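Local coordinates for polyketide synthase (PDB 3QIT), which releases the finished chain in curacin A biosynthesis as a decarboxylating thioesterase, producing a terminal alkene, probably by thioester hydrolysis with sulfate elimination and decarboxylation, at residues Leu40-Gln43 with Glu44-Leu47; Glu179-Ser182 with Tyr183-Ala186; Tyr223-Met226 with Leu227-Ile230; Lys243-Pro247 with Glu248-Gln252. All blocks are in the same frame, centred on the assembly; numbering follows the deposited sequence. Where two conformers were deposited one is given.

In the fold
The four contacts are local, each lying within a helix or at its start, in one alpha/beta hydrolase domain, and they fall into two pairs. Contact 1 and contact 2 touch, their centres about 12 Å apart: Leu40 and Glu44 pack against Phe181, Ile184 and Leu185. Contact 3 and contact 4, centres about 16 Å apart, meet where Leu224 packs on Gln252. Contact 3 lies across the chain's centre from contacts 1 and 2, about 29 and 37 Å away between centres. The probable Ser103-His269-Glu127 triad is approached from both pairs: Trp42 of contact 1 touches the presumed nucleophile elbow, and Leu244 of contact 4 packs on His269 and Glu127.

Contact 1: Leu40-Gln43 with Glu44-Leu47; sequences LAWQ and EVAL
Gln43 and Leu47 illustrate how a helix's first turn can be closed by backbone and side chain together. The glutamine leaves the helix with CG anti to its own N (chi1 179°) and stays stretched beyond it, which lays its aliphatic part slantwise across the leucine: Gln43 CG is 3.8 Å from Leu47 CD1. Leu47 takes the other common helical conformation, CG anti to the carbonyl carbon (chi1 -64°), and this brings its CG to 3.3 Å from Gln43 O, the same oxygen that accepts the hydrogen bond of Leu47 N at 2.9 Å. Beyond the apolar part, Gln43 OE1 turns to Trp21 on strand 14-21 and accepts the indole N-H of that residue, while Ala46 and Leu47 also rest on Trp21.

On the neighbouring flank Trp42 and Val45 run side by side. Val45 CG2 sits at the edge of the indole, near its plane, 4.1 Å from Trp42 CE3; the indole itself reaches His33 and the presumed nucleophile elbow, and Val45 packs on helix 276-284. Trp42 O accepts Ala46 N at 2.9 Å. A water joins the preceding 3-10 turn to the helix, donating to Ala41 O at 2.7 Å and accepting from Val45 N at 3.3 Å. The chemistry implies a division of labour: a water takes the N-H of Val45, and Trp42 O and Gln43 O take those of Ala46 and Leu47, while the amide end of Gln43 ties this turn to the sheet and its methylenes serve as apolar surface.

Contact 2: Glu179-Ser182 with Tyr183-Ala186; sequences EEFS and YILA
Glu179 and Tyr183 stand one helical turn apart and point the same way, carboxylate and ring planes inclined by 40°. The acid chain bends at chi2, bringing Glu179 OE2 to 4.0 Å from Tyr183 CB, a loose approach made alongside the tyrosine. The stronger link is in the backbone, where Glu179 O accepts the N-H of Tyr183.

Glu180 contributes mainly its carbonyl. Besides receiving Ile184 N at 3.0 Å, Glu180 O lies 3.4 Å from Ile184 CG1, so the isoleucine chain runs over it.

Phe181 makes the aromatic contact of this turn. With its CG anti to N (chi1 -167°), the ring swings along the helix under Leu185, whose CD1 stands 4.0 Å from the centroid of the Phe181 ring, only 3° off the normal, a CH-pi contact over the middle of the face. Ile184 CG2 meets the same ring at its edge, crossing it at about a right angle. This turn opens helix 179-188 in the excursion between strands 120-126 and 234-239, where alpha/beta hydrolases commonly carry their lid, and it lies against helix 163-173 on one side while Phe181 reaches Gln43 and Glu44 of helix 43-51.

Ser182, buried, folds its hydroxyl back between N and the carbonyl carbon (chi1 77°), and Ser182 OG donates to Glu179 O at 2.8 Å. That oxygen is therefore gripped twice, the hydroxyl and Tyr183 N arriving from the same face of its carbonyl plane. Ser182 O continues the helix by accepting Ala186 N at 3.0 Å.

Contact 3: Tyr223-Met226 with Leu227-Ile230; sequences YLEM and LKSI
Leu227 lies slantwise over one face of the Tyr223 ring, a compact example of aromatic-aliphatic pairing at a spacing of four residues. Its CG forms the CH-pi contact, 4.1 Å from the centroid of the Tyr223 ring and 24° off the normal, displaced toward the rim. The two methyls divide along the ring: Leu227 CD1 is 3.7 Å from Tyr223 CE2, and Leu227 CD2 is 3.4 Å from Tyr223 OH. Leu224 adds an apolar flank, its CD2 4.1 Å from Leu227 CD1.

The ring reaches under Leu227 because Tyr223 CG is anti to the backbone N (chi1 -174°), and it is held at its far end by a hydrogen bond between Tyr223 OH and Thr110 of helix 104-115. Leu227 N donates to Tyr223 O at 3.0 Å, tying the backbone of the same pair.

Further along, Ser229 OG donates to Met226 O at 2.6 Å, in the carbonyl plane and on a lone pair, whereas the N-H groups of Ser229 and Ile230 reach that oxygen by weak bonds.

Further out, Met226 and Ser229 pack on Leu144 and Val141 of the second subunit, and Leu224 and Leu227 touch helix 247-256. Placed before parallel strand 234-239 and against helix 104-115, which follows the presumed nucleophile elbow, helix 220-229 is the sheet-flanking helix expected after the lid region of an alpha/beta hydrolase.

Contact 4: Lys243-Pro247 with Glu248-Gln252; sequences KLNRP and EDLQQ
Glu248 folds back over Arg246 and begins a salt-bridge network that spans the start of helix 247-256. Its CG occupies the crowded position between N and the carbonyl carbon (chi1 50°), which places Glu248 CG over the centre of the guanidinium face. Glu248 OE1 then lies 3.4 Å from Arg246 NH1 but well out of the guanidinium plane, so the attraction is one of charges, with no N-H directed at the oxygen.

Asp249 takes the edge of the same group. Its OD2 lies in the guanidinium plane and accepts Arg246 NE at 3.2 Å, nearly straight at 167°, although the donor comes from above the carboxylate plane. From the same side Arg246 N donates to Asp249 OD2 at 3.1 Å; Asp249 OD1 takes a weak bond from Arg246 NH2 and has a long, weak ion pair with Arg220. With Arg246 as N-cap and Pro247 opening the first turn, an acid at the third helical position that takes the N-cap N-H is half of a capping box, and its negative charge probably suits the helix's amino end.

Leu250 N makes the first regular helical bond, to Arg246 O at 3.0 Å, and Leu250 CD2 packs 3.6 Å from Asn245 CB; both side chains rest on Tyr238 of strand 234-239, while Asn245 ND2 bonds to Leu128 O. Gln251 N follows in the helical pattern, donating to Pro247 O at 2.9 Å.

Contact 1: Leu40-Gln43 with Glu44-Leu47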
# COMPACT_ATOMS: atom_id res chain seq x y z
N LEU B 40 -24.49 3.64 -1.83
CA LEU B 40 -25.85 4.16 -1.71
C LEU B 40 -25.97 5.65 -2.04
O LEU B 40 -27.03 6.09 -2.43
CB LEU B 40 -26.43 3.84 -0.32
CG LEU B 40 -27.79 4.40 0.06
CD1 LEU B 40 -28.89 3.85 -0.81
CD2 LEU B 40 -28.09 4.12 1.51
N ALA B 41 -24.86 6.41 -1.96
CA ALA B 41 -24.90 7.84 -2.26
C ALA B 41 -25.29 8.12 -3.72
O ALA B 41 -25.65 9.23 -4.06
CB ALA B 41 -23.52 8.52 -1.92
N TRP B 42 -25.19 7.09 -4.57
CA TRP B 42 -25.55 7.21 -5.98
C TRP B 42 -27.02 7.02 -6.24
O TRP B 42 -27.44 7.12 -7.39
CB TRP B 42 -24.77 6.17 -6.82
CG TRP B 42 -23.31 6.53 -7.00
CD1 TRP B 42 -22.25 5.97 -6.35
CD2 TRP B 42 -22.79 7.56 -7.84
NE1 TRP B 42 -21.08 6.58 -6.77
CE2 TRP B 42 -21.39 7.56 -7.68
CE3 TRP B 42 -23.38 8.48 -8.73
CZ2 TRP B 42 -20.54 8.44 -8.40
CZ3 TRP B 42 -22.54 9.35 -9.45
CH2 TRP B 42 -21.13 9.33 -9.26
N GLN B 43 -27.82 6.76 -5.20
CA GLN B 43 -29.21 6.33 -5.43
C GLN B 43 -30.04 7.30 -6.28
O GLN B 43 -30.83 6.87 -7.14
CB GLN B 43 -29.92 6.07 -4.10
CG GLN B 43 -31.38 5.65 -4.29
CD GLN B 43 -31.86 4.76 -3.18
OE1 GLN B 43 -31.65 3.56 -3.21
NE2 GLN B 43 -32.53 5.34 -2.21
N GLU B 44 -29.91 8.59 -6.02
CA GLU B 44 -30.70 9.58 -6.75
C GLU B 44 -30.35 9.66 -8.24
O GLU B 44 -31.21 9.99 -9.05
CB GLU B 44 -30.64 10.95 -6.06
CG GLU B 44 -31.50 10.99 -4.76
CD GLU B 44 -32.98 10.67 -5.03
OE1 GLU B 44 -33.62 11.37 -5.85
OE2 GLU B 44 -33.51 9.70 -4.43
N VAL B 45 -29.09 9.37 -8.58
CA VAL B 45 -28.70 9.16 -9.98
C VAL B 45 -29.17 7.80 -10.54
O VAL B 45 -29.59 7.69 -11.70
CB VAL B 45 -27.16 9.30 -10.15
CG1 VAL B 45 -26.73 9.05 -11.61
CG2 VAL B 45 -26.68 10.69 -9.66
N ALA B 46 -29.07 6.76 -9.71
CA ALA B 46 -29.31 5.39 -10.14
C ALA B 46 -30.79 5.14 -10.48
O ALA B 46 -31.08 4.43 -11.45
CB ALA B 46 -28.84 4.42 -9.07
N LEU B 47 -31.70 5.71 -9.69
CA LEU B 47 -33.14 5.41 -9.90
C LEU B 47 -33.60 5.74 -11.34
O LEU B 47 -34.14 4.86 -12.00
CB LEU B 47 -34.05 6.04 -8.81
CG LEU B 47 -33.78 5.46 -7.41
CD1 LEU B 47 -34.56 6.19 -6.31
CD2 LEU B 47 -34.08 3.98 -7.37
O HOH W 1 -27.44 10.13 -5.88

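Contact 2: Glu179-Ser182 with Tyr183-Ala186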
# COMPACT_ATOMS: atom_id res chain seq x y z
N GLU B 179 -34.18 15.50 3.84
CA GLU B 179 -34.21 14.86 5.14
C GLU B 179 -34.27 13.34 4.96
O GLU B 179 -33.56 12.60 5.64
CB GLU B 179 -35.39 15.38 5.98
CG GLU B 179 -35.41 14.90 7.43
CD GLU B 179 -35.88 13.44 7.60
OE1 GLU B 179 -36.78 13.00 6.85
OE2 GLU B 179 -35.34 12.74 8.48
N GLU B 180 -35.10 12.89 4.02
CA GLU B 180 -35.30 11.45 3.80
C GLU B 180 -34.03 10.72 3.36
O GLU B 180 -33.74 9.63 3.87
CB GLU B 180 -36.43 11.18 2.78
CG GLU B 180 -37.82 11.69 3.19
CD GLU B 180 -38.15 13.12 2.73
OE1 GLU B 180 -37.30 14.03 2.84
OE2 GLU B 180 -39.29 13.34 2.26
N PHE B 181 -33.31 11.29 2.39
CA PHE B 181 -32.14 10.63 1.83
C PHE B 181 -31.00 10.71 2.84
O PHE B 181 -30.27 9.74 3.02
CB PHE B 181 -31.75 11.25 0.48
CG PHE B 181 -30.73 10.44 -0.32
CD1 PHE B 181 -30.62 9.06 -0.16
CD2 PHE B 181 -29.92 11.07 -1.24
CE1 PHE B 181 -29.67 8.32 -0.90
CE2 PHE B 181 -28.98 10.35 -1.99
CZ PHE B 181 -28.85 8.98 -1.81
N SER B 182 -30.90 11.84 3.55
CA SER B 182 -29.88 11.96 4.60
C SER B 182 -30.07 10.85 5.65
O SER B 182 -29.11 10.22 6.15
CB SER B 182 -29.89 13.36 5.23
OG SER B 182 -30.97 13.52 6.13
N TYR B 183 -31.32 10.57 5.98
CA TYR B 183 -31.63 9.51 6.92
C TYR B 183 -31.28 8.12 6.39
O TYR B 183 -30.66 7.33 7.07
CB TYR B 183 -33.10 9.58 7.33
CG TYR B 183 -33.38 8.63 8.45
CD1 TYR B 183 -33.20 9.01 9.78
CD2 TYR B 183 -33.75 7.31 8.18
CE1 TYR B 183 -33.43 8.12 10.82
CE2 TYR B 183 -33.98 6.41 9.20
CZ TYR B 183 -33.82 6.81 10.51
OH TYR B 183 -34.05 5.90 11.51
N ILE B 184 -31.69 7.83 5.16
CA ILE B 184 -31.36 6.58 4.49
C ILE B 184 -29.82 6.29 4.49
O ILE B 184 -29.35 5.16 4.78
CB ILE B 184 -32.00 6.62 3.07
CG1 ILE B 184 -33.52 6.35 3.22
CG2 ILE B 184 -31.34 5.64 2.11
CD1 ILE B 184 -34.35 6.76 2.01
N LEU B 185 -29.04 7.32 4.19
CA LEU B 185 -27.57 7.21 4.16
C LEU B 185 -27.01 6.92 5.56
O LEU B 185 -26.26 5.98 5.74
CB LEU B 185 -26.97 8.49 3.62
CG LEU B 185 -27.20 8.69 2.12
CD1 LEU B 185 -26.92 10.15 1.75
CD2 LEU B 185 -26.33 7.76 1.33
N ALA B 186 -27.47 7.69 6.55
CA ALA B 186 -27.00 7.51 7.94
C ALA B 186 -27.36 6.13 8.52
O ALA B 186 -26.58 5.52 9.23
CB ALA B 186 -27.53 8.63 8.85

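Contact 3: Tyr223-Met226 with Leu227-Ile230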
# COMPACT_ATOMS: atom_id res chain seq x y z
N TYR B 223 0.29 12.75 -13.18
CA TYR B 223 -1.15 12.57 -13.30
C TYR B 223 -1.69 13.13 -14.61
O TYR B 223 -2.52 12.50 -15.25
CB TYR B 223 -1.92 13.16 -12.11
CG TYR B 223 -3.39 12.81 -12.20
CD1 TYR B 223 -3.79 11.48 -12.25
CD2 TYR B 223 -4.37 13.80 -12.30
CE1 TYR B 223 -5.12 11.12 -12.35
CE2 TYR B 223 -5.74 13.45 -12.40
CZ TYR B 223 -6.10 12.10 -12.43
OH TYR B 223 -7.42 11.71 -12.55
N LEU B 224 -1.21 14.30 -15.01
CA LEU B 224 -1.62 14.89 -16.28
C LEU B 224 -1.22 13.98 -17.44
O LEU B 224 -1.95 13.87 -18.43
CB LEU B 224 -1.03 16.29 -16.47
CG LEU B 224 -1.51 17.39 -15.52
CD1 LEU B 224 -0.77 18.70 -15.79
CD2 LEU B 224 -3.02 17.59 -15.64
N GLU B 225 -0.07 13.32 -17.32
CA GLU B 225 0.34 12.40 -18.37
C GLU B 225 -0.64 11.23 -18.48
O GLU B 225 -0.94 10.77 -19.58
CB GLU B 225 1.78 11.91 -18.18
CG GLU B 225 2.85 12.98 -18.45
CD GLU B 225 2.96 13.38 -19.93
OE1 GLU B 225 3.58 14.43 -20.21
OE2 GLU B 225 2.45 12.65 -20.81
N MET B 226 -1.15 10.77 -17.34
CA MET B 226 -2.19 9.75 -17.32
C MET B 226 -3.43 10.26 -18.05
O MET B 226 -3.94 9.58 -18.95
CB MET B 226 -2.54 9.35 -15.88
CG MET B 226 -3.94 8.74 -15.70
SD MET B 226 -4.19 7.95 -14.10
CE MET B 226 -3.23 6.46 -14.34
N LEU B 227 -3.88 11.46 -17.68
CA LEU B 227 -5.07 12.08 -18.29
C LEU B 227 -4.90 12.24 -19.81
O LEU B 227 -5.83 11.96 -20.58
CB LEU B 227 -5.40 13.43 -17.65
CG LEU B 227 -5.78 13.49 -16.15
CD1 LEU B 227 -6.13 14.89 -15.75
CD2 LEU B 227 -6.91 12.53 -15.79
N LYS B 228 -3.70 12.64 -20.22
CA LYS B 228 -3.39 12.84 -21.63
C LYS B 228 -3.53 11.54 -22.42
O LYS B 228 -3.91 11.56 -23.59
CB LYS B 228 -1.98 13.44 -21.78
CG LYS B 228 -1.72 14.09 -23.13
CD LYS B 228 -0.31 14.66 -23.22
CE LYS B 228 -0.08 15.34 -24.58
NZ LYS B 228 1.35 15.69 -24.83
N SER B 229 -3.23 10.41 -21.76
CA SER B 229 -3.17 9.08 -22.40
C SER B 229 -4.54 8.42 -22.61
O SER B 229 -4.65 7.45 -23.39
CB SER B 229 -2.29 8.14 -21.57
OG SER B 229 -2.99 7.61 -20.44
N ILE B 230 -5.56 8.92 -21.92
CA ILE B 230 -6.91 8.35 -21.93
C ILE B 230 -7.42 8.30 -23.39
O ILE B 230 -7.57 9.36 -24.00
CB ILE B 230 -7.89 9.20 -21.03
CG1 ILE B 230 -7.42 9.27 -19.56
CG2 ILE B 230 -9.32 8.66 -21.13
CD1 ILE B 230 -8.06 10.44 -18.69

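Contact 4: Lys243-Pro247 with Glu248-Gln252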
# COMPACT_ATOMS: atom_id res chain seq x y z
N LYS B 243 -16.20 24.87 -6.06
CA LYS B 243 -14.94 25.58 -5.86
C LYS B 243 -13.77 24.60 -5.88
O LYS B 243 -12.63 24.98 -5.62
CB LYS B 243 -14.98 26.39 -4.56
CG LYS B 243 -16.20 27.32 -4.45
CD LYS B 243 -16.11 28.51 -5.41
CE LYS B 243 -17.47 29.18 -5.61
NZ LYS B 243 -17.44 30.21 -6.70
N LEU B 244 -14.05 23.34 -6.21
CA LEU B 244 -13.01 22.32 -6.30
C LEU B 244 -11.91 22.72 -7.29
O LEU B 244 -10.71 22.70 -6.95
CB LEU B 244 -13.60 20.96 -6.70
CG LEU B 244 -12.55 19.85 -6.85
CD1 LEU B 244 -11.99 19.47 -5.47
CD2 LEU B 244 -13.11 18.61 -7.55
N ASN B 245 -12.31 23.11 -8.49
CA ASN B 245 -11.34 23.47 -9.51
C ASN B 245 -11.30 24.97 -9.72
O ASN B 245 -12.33 25.59 -10.05
CB ASN B 245 -11.64 22.75 -10.83
CG ASN B 245 -11.32 21.27 -10.76
OD1 ASN B 245 -10.16 20.88 -10.65
ND2 ASN B 245 -12.35 20.43 -10.84
N ARG B 246 -10.12 25.54 -9.52
CA ARG B 246 -9.86 26.93 -9.86
C ARG B 246 -9.89 27.05 -11.39
O ARG B 246 -9.81 26.03 -12.09
CB ARG B 246 -8.50 27.37 -9.31
CG ARG B 246 -8.34 27.22 -7.80
CD ARG B 246 -6.88 27.42 -7.37
NE ARG B 246 -6.01 26.38 -7.92
CZ ARG B 246 -4.68 26.47 -8.03
NH1 ARG B 246 -4.04 27.56 -7.64
NH2 ARG B 246 -4.00 25.46 -8.55
N PRO B 247 -10.03 28.27 -11.92
CA PRO B 247 -10.03 28.43 -13.38
C PRO B 247 -8.80 27.82 -14.06
O PRO B 247 -8.95 27.23 -15.13
CB PRO B 247 -10.03 29.95 -13.56
CG PRO B 247 -10.69 30.47 -12.35
CD PRO B 247 -10.33 29.54 -11.23
N GLU B 248 -7.62 27.95 -13.45
CA GLU B 248 -6.40 27.31 -13.97
C GLU B 248 -6.47 25.78 -13.99
O GLU B 248 -5.87 25.15 -14.87
CB GLU B 248 -5.15 27.75 -13.20
CG GLU B 248 -5.28 27.65 -11.69
CD GLU B 248 -5.65 28.98 -11.05
OE1 GLU B 248 -4.82 29.50 -10.26
OE2 GLU B 248 -6.74 29.52 -11.35
N ASP B 249 -7.16 25.20 -13.01
CA ASP B 249 -7.33 23.74 -12.97
C ASP B 249 -8.28 23.28 -14.07
O ASP B 249 -8.02 22.26 -14.72
CB ASP B 249 -7.89 23.26 -11.62
CG ASP B 249 -6.96 23.55 -10.45
OD1 ASP B 249 -5.72 23.46 -10.63
OD2 ASP B 249 -7.47 23.87 -9.35
N LEU B 250 -9.38 24.02 -14.26
CA LEU B 250 -10.31 23.74 -15.36
C LEU B 250 -9.60 23.86 -16.70
O LEU B 250 -9.79 23.01 -17.58
CB LEU B 250 -11.51 24.69 -15.34
CG LEU B 250 -12.50 24.57 -14.19
CD1 LEU B 250 -13.58 25.64 -14.34
CD2 LEU B 250 -13.11 23.19 -14.13
N GLN B 251 -8.80 24.92 -16.85
CA GLN B 251 -8.01 25.14 -18.05
C GLN B 251 -7.02 23.99 -18.27
O GLN B 251 -6.88 23.47 -19.39
CB GLN B 251 -7.29 26.49 -17.99
CG GLN B 251 -6.59 26.92 -19.28
CD GLN B 251 -7.51 27.02 -20.49
OE1 GLN B 251 -7.10 26.73 -21.62
NE2 GLN B 251 -8.77 27.42 -20.27
N GLN B 252 -6.32 23.60 -17.20
CA GLN B 252 -5.37 22.50 -17.30
C GLN B 252 -6.02 21.21 -17.76
O GLN B 252 -5.49 20.54 -18.64
CB GLN B 252 -4.63 22.28 -15.97
CG GLN B 252 -3.45 21.32 -16.10
CD GLN B 252 -2.46 21.74 -17.17
OE1 GLN B 252 -1.82 22.79 -17.08
NE2 GLN B 252 -2.31 20.91 -18.20